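TRNA (guanine(26)-N(2))-dimethyltransferase (Pyrococcus horikoshii, PDB 2DUL) probably dimethylates guanine 26 of a number of tRNAs at N2, taking both methyl groups from S-adenosyl-L-methionine. Local coordinates at residues R64-T69 against G110-V115; E73-D78 against A126-Y131; A150-K155 against A209-G214. One frame throughout, in Å; residues are numbered along the deposited sequence.

Contact 1 of 3, residues R64-T69 against G110-V115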
loop_
_atom_site.group_PDB
_atom_site.type_symbol
_atom_site.label_atom_id
_atom_site.label_comp_id
_atom_site.label_asym_id
_atom_site.label_seq_id
_atom_site.Cartn_x
_atom_site.Cartn_y
_atom_site.Cartn_z
ATOM N N ARG A 64 -3.111 10.487 -14.840
ATOM C CA ARG A 64 -2.779 9.163 -15.360
ATOM C C ARG A 64 -3.970 8.216 -15.201
ATOM O O ARG A 64 -4.199 7.354 -16.048
ATOM C CB ARG A 64 -1.536 8.604 -14.666
ATOM C CG ARG A 64 -0.268 9.373 -15.024
ATOM C CD ARG A 64 0.970 8.595 -14.631
ATOM N NE ARG A 64 1.034 7.306 -15.313
ATOM C CZ ARG A 64 1.852 6.318 -14.965
ATOM N NH1 ARG A 64 2.684 6.472 -13.940
ATOM N NH2 ARG A 64 1.830 5.170 -15.629
ATOM N N PHE A 65 -4.734 8.373 -14.124
ATOM C CA PHE A 65 -5.919 7.532 -13.929
ATOM C C PHE A 65 -6.849 7.746 -15.125
ATOM O O PHE A 65 -7.354 6.794 -15.719
ATOM C CB PHE A 65 -6.671 7.935 -12.657
ATOM C CG PHE A 65 -6.013 7.489 -11.378
ATOM C CD1 PHE A 65 -6.497 7.941 -10.150
ATOM C CD2 PHE A 65 -4.927 6.617 -11.389
ATOM C CE1 PHE A 65 -5.910 7.532 -8.954
ATOM C CE2 PHE A 65 -4.333 6.203 -10.199
ATOM C CZ PHE A 65 -4.826 6.662 -8.979
ATOM N N ALA A 66 -7.065 9.012 -15.466
ATOM C CA ALA A 66 -7.939 9.376 -16.575
ATOM C C ALA A 66 -7.409 8.911 -17.933
ATOM O O ALA A 66 -8.170 8.407 -18.765
ATOM C CB ALA A 66 -8.158 10.892 -16.588
ATOM N N LEU A 67 -6.106 9.063 -18.153
ATOM C CA LEU A 67 -5.507 8.669 -19.429
ATOM C C LEU A 67 -5.192 7.187 -19.599
ATOM O O LEU A 67 -5.162 6.688 -20.726
ATOM C CB LEU A 67 -4.205 9.445 -19.673
ATOM C CG LEU A 67 -4.242 10.958 -19.881
ATOM C CD1 LEU A 67 -2.817 11.513 -19.817
ATOM C CD2 LEU A 67 -4.896 11.286 -21.217
ATOM N N GLU A 68 -4.968 6.479 -18.495
ATOM C CA GLU A 68 -4.563 5.081 -18.584
ATOM C C GLU A 68 -5.428 3.997 -17.950
ATOM O O GLU A 68 -5.033 2.834 -17.935
ATOM C CB GLU A 68 -3.138 4.961 -18.035
ATOM C CG GLU A 68 -2.155 5.913 -18.707
ATOM C CD GLU A 68 -0.793 5.936 -18.036
ATOM O OE1 GLU A 68 -0.270 4.847 -17.712
ATOM O OE2 GLU A 68 -0.241 7.044 -17.840
ATOM N N THR A 69 -6.597 4.353 -17.433
ATOM C CA THR A 69 -7.454 3.352 -16.810
ATOM C C THR A 69 -8.901 3.547 -17.237
ATOM O O THR A 69 -9.251 4.570 -17.820
ATOM C CB THR A 69 -7.387 3.431 -15.269
ATOM O OG1 THR A 69 -8.176 4.537 -14.812
ATOM C CG2 THR A 69 -5.946 3.621 -14.807
ATOM N N GLY A 110 -15.892 15.522 -20.644
ATOM C CA GLY A 110 -15.580 14.877 -21.911
ATOM C C GLY A 110 -15.812 13.380 -21.834
ATOM O O GLY A 110 -16.626 12.928 -21.032
ATOM N N GLU A 111 -15.109 12.604 -22.658
ATOM C CA GLU A 111 -15.269 11.153 -22.628
ATOM C C GLU A 111 -15.171 10.746 -21.168
ATOM O O GLU A 111 -15.910 9.886 -20.689
ATOM C CB GLU A 111 -14.174 10.464 -23.438
ATOM C CG GLU A 111 -14.173 8.950 -23.296
ATOM C CD GLU A 111 -13.279 8.269 -24.311
ATOM O OE1 GLU A 111 -12.164 8.775 -24.566
ATOM O OE2 GLU A 111 -13.690 7.218 -24.845
ATOM N N LYS A 112 -14.242 11.381 -20.465
ATOM C CA LYS A 112 -14.076 11.144 -19.047
ATOM C C LYS A 112 -14.366 12.478 -18.374
ATOM O O LYS A 112 -14.067 13.538 -18.926
ATOM C CB LYS A 112 -12.654 10.672 -18.740
ATOM C CG LYS A 112 -12.330 9.327 -19.367
ATOM C CD LYS A 112 -11.069 8.728 -18.794
ATOM C CE LYS A 112 -10.811 7.352 -19.388
ATOM N NZ LYS A 112 -11.968 6.444 -19.188
ATOM N N THR A 113 -14.982 12.429 -17.202
ATOM C CA THR A 113 -15.295 13.644 -16.472
ATOM C C THR A 113 -14.182 13.872 -15.466
ATOM O O THR A 113 -13.845 12.980 -14.687
ATOM C CB THR A 113 -16.651 13.520 -15.756
ATOM O OG1 THR A 113 -17.683 13.442 -16.744
ATOM C CG2 THR A 113 -16.916 14.723 -14.859
ATOM N N ILE A 114 -13.599 15.063 -15.512
ATOM C CA ILE A 114 -12.507 15.422 -14.620
ATOM C C ILE A 114 -12.966 16.563 -13.723
ATOM O O ILE A 114 -13.459 17.585 -14.201
ATOM C CB ILE A 114 -11.271 15.857 -15.432
ATOM C CG1 ILE A 114 -10.839 14.709 -16.344
ATOM C CG2 ILE A 114 -10.131 16.257 -14.497
ATOM C CD1 ILE A 114 -9.799 15.092 -17.370
ATOM N N VAL A 115 -12.816 16.371 -12.419
ATOM C CA VAL A 115 -13.223 17.369 -11.443
ATOM C C VAL A 115 -12.007 17.789 -10.631
ATOM O O VAL A 115 -11.426 16.984 -9.901
ATOM C CB VAL A 115 -14.291 16.802 -10.490
ATOM C CG1 VAL A 115 -14.786 17.894 -9.553
ATOM C CG2 VAL A 115 -15.444 16.217 -11.300
HETATM O O HOH W 1 -10.587 4.601 -20.847
#

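Contact 2 of 3, residues E73-D78 against A126-Y131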
loop_
_atom_site.group_PDB
_atom_site.type_symbol
_atom_site.label_atom_id
_atom_site.label_comp_id
_atom_site.label_asym_id
_atom_site.label_seq_id
_atom_site.Cartn_x
_atom_site.Cartn_y
_atom_site.Cartn_z
ATOM N N GLU A 73 -14.967 8.914 -14.091
ATOM C CA GLU A 73 -15.035 10.198 -13.409
ATOM C C GLU A 73 -13.845 10.257 -12.464
ATOM O O GLU A 73 -13.718 9.427 -11.559
ATOM C CB GLU A 73 -16.341 10.313 -12.619
ATOM C CG GLU A 73 -16.610 11.704 -12.067
ATOM C CD GLU A 73 -17.945 11.803 -11.345
ATOM O OE1 GLU A 73 -19.001 11.609 -11.989
ATOM O OE2 GLU A 73 -17.938 12.075 -10.130
ATOM N N VAL A 74 -12.968 11.230 -12.685
ATOM C CA VAL A 74 -11.768 11.369 -11.869
ATOM C C VAL A 74 -11.725 12.700 -11.140
ATOM O O VAL A 74 -11.813 13.760 -11.761
ATOM C CB VAL A 74 -10.492 11.248 -12.739
ATOM C CG1 VAL A 74 -9.247 11.270 -11.851
ATOM C CG2 VAL A 74 -10.549 9.968 -13.572
ATOM N N TRP A 75 -11.592 12.636 -9.819
ATOM C CA TRP A 75 -11.512 13.835 -9.001
ATOM C C TRP A 75 -10.069 14.065 -8.554
ATOM O O TRP A 75 -9.381 13.138 -8.120
ATOM C CB TRP A 75 -12.408 13.711 -7.765
ATOM C CG TRP A 75 -13.875 13.736 -8.068
ATOM C CD1 TRP A 75 -14.557 12.886 -8.889
ATOM C CD2 TRP A 75 -14.846 14.641 -7.529
ATOM N NE1 TRP A 75 -15.893 13.204 -8.893
ATOM C CE2 TRP A 75 -16.099 14.276 -8.066
ATOM C CE3 TRP A 75 -14.780 15.724 -6.642
ATOM C CZ2 TRP A 75 -17.282 14.955 -7.747
ATOM C CZ3 TRP A 75 -15.956 16.402 -6.322
ATOM C CH2 TRP A 75 -17.191 16.012 -6.876
ATOM N N LEU A 76 -9.620 15.305 -8.681
ATOM C CA LEU A 76 -8.279 15.695 -8.271
ATOM C C LEU A 76 -8.471 16.761 -7.205
ATOM O O LEU A 76 -9.222 17.714 -7.409
ATOM C CB LEU A 76 -7.499 16.286 -9.445
ATOM C CG LEU A 76 -7.169 15.390 -10.641
ATOM C CD1 LEU A 76 -8.398 15.225 -11.512
ATOM C CD2 LEU A 76 -6.046 16.029 -11.448
ATOM N N ASN A 77 -7.799 16.614 -6.072
ATOM C CA ASN A 77 -7.955 17.587 -5.003
ATOM C C ASN A 77 -6.651 17.987 -4.325
ATOM O O ASN A 77 -5.735 17.185 -4.200
ATOM C CB ASN A 77 -8.898 17.034 -3.931
ATOM C CG ASN A 77 -9.059 17.981 -2.750
ATOM O OD1 ASN A 77 -9.804 18.961 -2.819
ATOM N ND2 ASN A 77 -8.347 17.697 -1.663
ATOM N N ASP A 78 -6.587 19.242 -3.891
ATOM C CA ASP A 78 -5.433 19.753 -3.157
ATOM C C ASP A 78 -5.839 21.032 -2.435
ATOM O O ASP A 78 -6.573 21.862 -2.976
ATOM C CB ASP A 78 -4.247 20.035 -4.080
ATOM C CG ASP A 78 -2.921 20.024 -3.330
ATOM O OD1 ASP A 78 -2.179 19.025 -3.445
ATOM O OD2 ASP A 78 -2.632 21.002 -2.607
ATOM N N ALA A 126 -15.826 14.421 3.007
ATOM C CA ALA A 126 -17.006 14.511 3.868
ATOM C C ALA A 126 -18.213 14.921 3.025
ATOM O O ALA A 126 -19.352 14.535 3.313
ATOM C CB ALA A 126 -16.775 15.529 4.979
ATOM N N GLU A 127 -17.960 15.712 1.986
ATOM C CA GLU A 127 -19.021 16.164 1.091
ATOM C C GLU A 127 -19.478 15.031 0.163
ATOM O O GLU A 127 -20.641 14.980 -0.240
ATOM C CB GLU A 127 -18.535 17.354 0.252
ATOM C CG GLU A 127 -18.089 18.552 1.087
ATOM C CD GLU A 127 -17.692 19.758 0.247
ATOM O OE1 GLU A 127 -16.853 19.612 -0.669
ATOM O OE2 GLU A 127 -18.216 20.862 0.513
ATOM N N ARG A 128 -18.564 14.122 -0.168
ATOM C CA ARG A 128 -18.867 12.996 -1.054
ATOM C C ARG A 128 -18.959 11.688 -0.260
ATOM O O ARG A 128 -18.083 10.822 -0.348
ATOM C CB ARG A 128 -17.773 12.870 -2.122
ATOM C CG ARG A 128 -17.604 14.081 -3.040
ATOM C CD ARG A 128 -18.705 14.173 -4.093
ATOM N NE ARG A 128 -19.897 14.853 -3.600
ATOM C CZ ARG A 128 -21.107 14.306 -3.554
ATOM N NH1 ARG A 128 -21.293 13.062 -3.969
ATOM N NH2 ARG A 128 -22.132 15.006 -3.096
ATOM N N HIS A 129 -20.033 11.554 0.509
ATOM C CA HIS A 129 -20.269 10.382 1.344
ATOM C C HIS A 129 -20.652 9.164 0.502
ATOM O O HIS A 129 -21.524 9.260 -0.364
ATOM C CB HIS A 129 -21.386 10.712 2.343
ATOM C CG HIS A 129 -21.653 9.632 3.342
ATOM N ND1 HIS A 129 -20.715 9.219 4.263
ATOM C CD2 HIS A 129 -22.761 8.888 3.572
ATOM C CE1 HIS A 129 -21.233 8.266 5.017
ATOM N NE2 HIS A 129 -22.472 8.047 4.620
ATOM N N ARG A 130 -19.994 8.028 0.750
ATOM C CA ARG A 130 -20.276 6.787 0.021
ATOM C C ARG A 130 -20.418 7.088 -1.467
ATOM O O ARG A 130 -21.432 6.759 -2.087
ATOM C CB ARG A 130 -21.575 6.161 0.546
ATOM C CG ARG A 130 -21.538 5.821 2.030
ATOM C CD ARG A 130 -20.453 4.796 2.321
ATOM N NE ARG A 130 -20.263 4.606 3.755
ATOM C CZ ARG A 130 -19.158 4.106 4.293
ATOM N NH1 ARG A 130 -19.070 3.970 5.610
ATOM N NH2 ARG A 130 -18.141 3.749 3.512
ATOM N N TYR A 131 -19.380 7.688 -2.040
ATOM C CA TYR A 131 -19.416 8.098 -3.436
ATOM C C TYR A 131 -18.380 7.487 -4.374
ATOM O O TYR A 131 -18.694 7.170 -5.519
ATOM C CB TYR A 131 -19.305 9.624 -3.481
ATOM C CG TYR A 131 -19.464 10.239 -4.851
ATOM C CD1 TYR A 131 -18.352 10.666 -5.584
ATOM C CD2 TYR A 131 -20.729 10.408 -5.413
ATOM C CE1 TYR A 131 -18.502 11.250 -6.846
ATOM C CE2 TYR A 131 -20.891 10.989 -6.666
ATOM C CZ TYR A 131 -19.774 11.408 -7.378
ATOM O OH TYR A 131 -19.932 11.982 -8.616
#

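Contact 3 of 3, residues A150-K155 against A209-G214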
loop_
_atom_site.group_PDB
_atom_site.type_symbol
_atom_site.label_atom_id
_atom_site.label_comp_id
_atom_site.label_asym_id
_atom_site.label_seq_id
_atom_site.Cartn_x
_atom_site.Cartn_y
_atom_site.Cartn_z
ATOM N N ALA A 150 -11.965 8.923 4.661
ATOM C CA ALA A 150 -11.903 8.158 3.421
ATOM C C ALA A 150 -12.782 6.914 3.553
ATOM O O ALA A 150 -13.414 6.484 2.588
ATOM C CB ALA A 150 -10.464 7.753 3.114
ATOM N N LEU A 151 -12.821 6.346 4.754
ATOM C CA LEU A 151 -13.614 5.150 5.007
ATOM C C LEU A 151 -15.114 5.419 4.935
ATOM O O LEU A 151 -15.911 4.481 4.867
ATOM C CB LEU A 151 -13.245 4.547 6.365
ATOM C CG LEU A 151 -11.930 3.767 6.364
ATOM C CD1 LEU A 151 -11.489 3.467 7.792
ATOM C CD2 LEU A 151 -12.115 2.469 5.571
ATOM N N ARG A 152 -15.495 6.696 4.953
ATOM C CA ARG A 152 -16.898 7.082 4.848
ATOM C C ARG A 152 -17.214 7.578 3.431
ATOM O O ARG A 152 -18.353 7.487 2.974
ATOM C CB ARG A 152 -17.240 8.180 5.870
ATOM C CG ARG A 152 -17.498 7.667 7.285
ATOM C CD ARG A 152 -17.835 8.791 8.264
ATOM N NE ARG A 152 -16.629 9.407 8.816
ATOM C CZ ARG A 152 -16.186 10.621 8.514
ATOM N NH1 ARG A 152 -16.846 11.390 7.657
ATOM N NH2 ARG A 152 -15.059 11.061 9.058
ATOM N N SER A 153 -16.197 8.092 2.742
ATOM C CA SER A 153 -16.343 8.613 1.382
ATOM C C SER A 153 -16.346 7.511 0.309
ATOM O O SER A 153 -16.990 7.652 -0.734
ATOM C CB SER A 153 -15.215 9.609 1.089
ATOM O OG SER A 153 -15.391 10.250 -0.168
ATOM N N ALA A 154 -15.616 6.427 0.550
ATOM C CA ALA A 154 -15.589 5.317 -0.401
ATOM C C ALA A 154 -16.922 4.576 -0.269
ATOM O O ALA A 154 -17.561 4.656 0.775
ATOM C CB ALA A 154 -14.442 4.366 -0.068
ATOM N N LYS A 155 -17.342 3.879 -1.324
ATOM C CA LYS A 155 -18.580 3.083 -1.284
ATOM C C LYS A 155 -18.335 1.973 -0.254
ATOM O O LYS A 155 -17.187 1.696 0.089
ATOM C CB LYS A 155 -18.857 2.423 -2.641
ATOM C CG LYS A 155 -19.159 3.367 -3.798
ATOM C CD LYS A 155 -20.552 3.948 -3.691
ATOM C CE LYS A 155 -20.935 4.689 -4.963
ATOM N NZ LYS A 155 -22.257 5.352 -4.832
ATOM N N ALA A 209 -14.135 -1.131 10.959
ATOM C CA ALA A 209 -15.118 -1.926 11.695
ATOM C C ALA A 209 -16.338 -1.182 12.221
ATOM O O ALA A 209 -17.450 -1.708 12.155
ATOM C CB ALA A 209 -14.427 -2.692 12.852
ATOM N N LYS A 210 -16.155 0.031 12.735
ATOM C CA LYS A 210 -17.298 0.765 13.273
ATOM C C LYS A 210 -18.386 1.099 12.250
ATOM O O LYS A 210 -19.513 1.400 12.625
ATOM C CB LYS A 210 -16.843 2.043 13.995
ATOM C CG LYS A 210 -16.210 3.112 13.120
ATOM C CD LYS A 210 -15.800 4.298 13.993
ATOM C CE LYS A 210 -15.028 5.355 13.208
ATOM N NZ LYS A 210 -13.737 4.807 12.719
ATOM N N TYR A 211 -18.055 1.043 10.965
ATOM C CA TYR A 211 -19.034 1.323 9.917
ATOM C C TYR A 211 -19.657 0.015 9.451
ATOM O O TYR A 211 -20.336 -0.032 8.424
ATOM C CB TYR A 211 -18.342 2.008 8.738
ATOM C CG TYR A 211 -17.699 3.319 9.128
ATOM C CD1 TYR A 211 -18.477 4.380 9.595
ATOM C CD2 TYR A 211 -16.315 3.486 9.068
ATOM C CE1 TYR A 211 -17.890 5.591 10.001
ATOM C CE2 TYR A 211 -15.716 4.696 9.474
ATOM C CZ TYR A 211 -16.516 5.738 9.938
ATOM O OH TYR A 211 -15.942 6.925 10.348
ATOM N N ASP A 212 -19.426 -1.039 10.225
ATOM C CA ASP A 212 -19.901 -2.378 9.896
ATOM C C ASP A 212 -19.340 -2.777 8.531
ATOM O O ASP A 212 -20.050 -3.279 7.657
ATOM C CB ASP A 212 -21.433 -2.442 9.906
ATOM C CG ASP A 212 -22.013 -2.324 11.316
ATOM O OD1 ASP A 212 -21.275 -2.595 12.291
ATOM O OD2 ASP A 212 -23.205 -1.971 11.450
ATOM N N LEU A 213 -18.043 -2.530 8.368
ATOM C CA LEU A 213 -17.326 -2.856 7.143
ATOM C C LEU A 213 -16.124 -3.711 7.496
ATOM O O LEU A 213 -15.506 -3.521 8.542
ATOM C CB LEU A 213 -16.811 -1.589 6.456
ATOM C CG LEU A 213 -17.810 -0.577 5.907
ATOM C CD1 LEU A 213 -17.045 0.661 5.440
ATOM C CD2 LEU A 213 -18.616 -1.203 4.757
ATOM N N GLY A 214 -15.806 -4.659 6.625
ATOM C CA GLY A 214 -14.638 -5.494 6.831
ATOM C C GLY A 214 -13.722 -5.179 5.664
ATOM O O GLY A 214 -14.032 -4.294 4.866
#

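Contact 1 of 3, residues R64-T69 against G110-V115
Lys112 reaches over to the last turn of helix 60-68 and runs its aliphatic chain past the carbonyl oxygen of Ala66. Its CB already heads for the helix; CG lies anti to the carbonyl carbon (chi1 -64°), and the next two torsions are extended, which takes the chain straight across the gap. CD is the first atom to arrive, 2.9 Å from Ala66 O and 4.2 Å from Ala66 CB. CE follows, again 2.9 Å from Ala66 O, so two successive methylenes press on a single oxygen; CE also lies 3.6 Å from Thr69 O. At the last torsion the chain bends (chi4 -56°) and delivers NZ to its main partner, the backbone oxygen of Ala71. A water 2.8 Å from Lys112 NZ accepts a second bond and passes a weak one on to Thr69 O. Just beyond the helix, Thr69 OG1 turns back to Phe65 O at 2.6 Å, which fixes the chain where it leaves the helix. Ala66 itself is packed by Val74 and Phe95, in the layer between helix and sheet of this class I methyltransferase fold. A positive tip placed near the carbonyl end of a helix, gripped by one backbone oxygen and a water, would be favoured by the helix dipole, while the methylenes next to the ammonium, probably somewhat polarised, suit close contact with Ala66 O.

Contact 2 of 3, residues E73-D78 against A126-Y131
Glu73 and Tyr131 meet in a short bond, Tyr131 OH to Glu73 OE2 at 2.5 Å, made to the syn lone pair of the carboxylate oxygen. The same oxygen takes the indole N-H of Trp75 on its anti side: Trp75 NE1 is 2.6 Å from Glu73 OE2, nearly straight at 171° and in the indole plane. The extended glutamate thus brings one oxygen to two aromatic donors. This is the tight part. Tyr131, its ring plane turned 77° from the indole's, brings CE1 to 3.8 Å from Trp75 NE1, and Phe132 adds an edge-to-face contact to the indole. The looser side lies at the six-membered ring, where the partly exposed Arg128 rests CD 3.7 Å from Trp75 CH2. Its chain, bent at chi2 and chi3, then doubles back to set NH1 above the rim of the Tyr131 ring. Glu73 and Trp75 together join strand 73-78, which ends at Asp78, predicted to bind S-adenosyl-L-methionine, to the segment after helix 121-127. Two short bonds to one oxygen would favour a charged Glu73, which in turn satisfies the N-H of a buried tryptophan.

Contact 3 of 3, residues A150-K155 against A209-G214
Arg152 and Tyr211 cross obliquely, the arginine chain passing the phenol end of the ring with its guanidinium plane tilted 58° from the ring plane. Arg152 CG comes within 3.4 Å of both Tyr211 CE1 and Tyr211 CZ; the chain then bends at chi3 (-85°), which swings NE round to the hydroxyl. Arg152 NE donates to Tyr211 OH at 3.0 Å. The oxygen lies in the guanidinium plane, but the bond is bent, 142° at the hydrogen. Tyr211 stands at the third position of a type I turn closed by Asp212 N to Ala209 O, and from there its ring leans toward the helix. Leu151 CB lies 4.0 Å from Tyr211 CE2, on the ring side away from CE1, while Lys210 lays CG over the centre of one face. Beyond the turn, Leu213 brings CD1 to 4.0 Å from Leu151 O. The polar ends converge on Asp148, one turn earlier in helix 144-153: it forms salt bridges with Arg152 and Lys210 and a hydrogen bond with Tyr211 OH. The contact thereby ties the end of helix 144-153 to the turn that leads from helix 192-209 into strand 213-223, at one edge of the sheet and antiparallel to its neighbour. Asp148, shared by Arg152 and Lys210, probably balances their charge, and the tyrosine hydroxyl, bonded to both arginine and aspartate, serves as a link in that network.

In the fold
Contacts 1 and 2 hold neighbouring parts of one sheet: strands 113-118 and 73-78 lie side by side and parallel, probably hydrogen-bonded through Thr113 O to Val74 N and Val115 O to Leu76 N. Contact 3 touches contact 2 instead, where Tyr131 N meets Ser153 O and Ser153 OG meets Arg128 O, and it extends toward the edge strand 213-223. Contact 1 is the buried one, although its lysine is partly exposed, and it works through backbone oxygens and a water. The other two are partly buried and rely on tyrosine hydroxyls, one donating to a glutamate in contact 2, the other accepting from an arginine in contact 3.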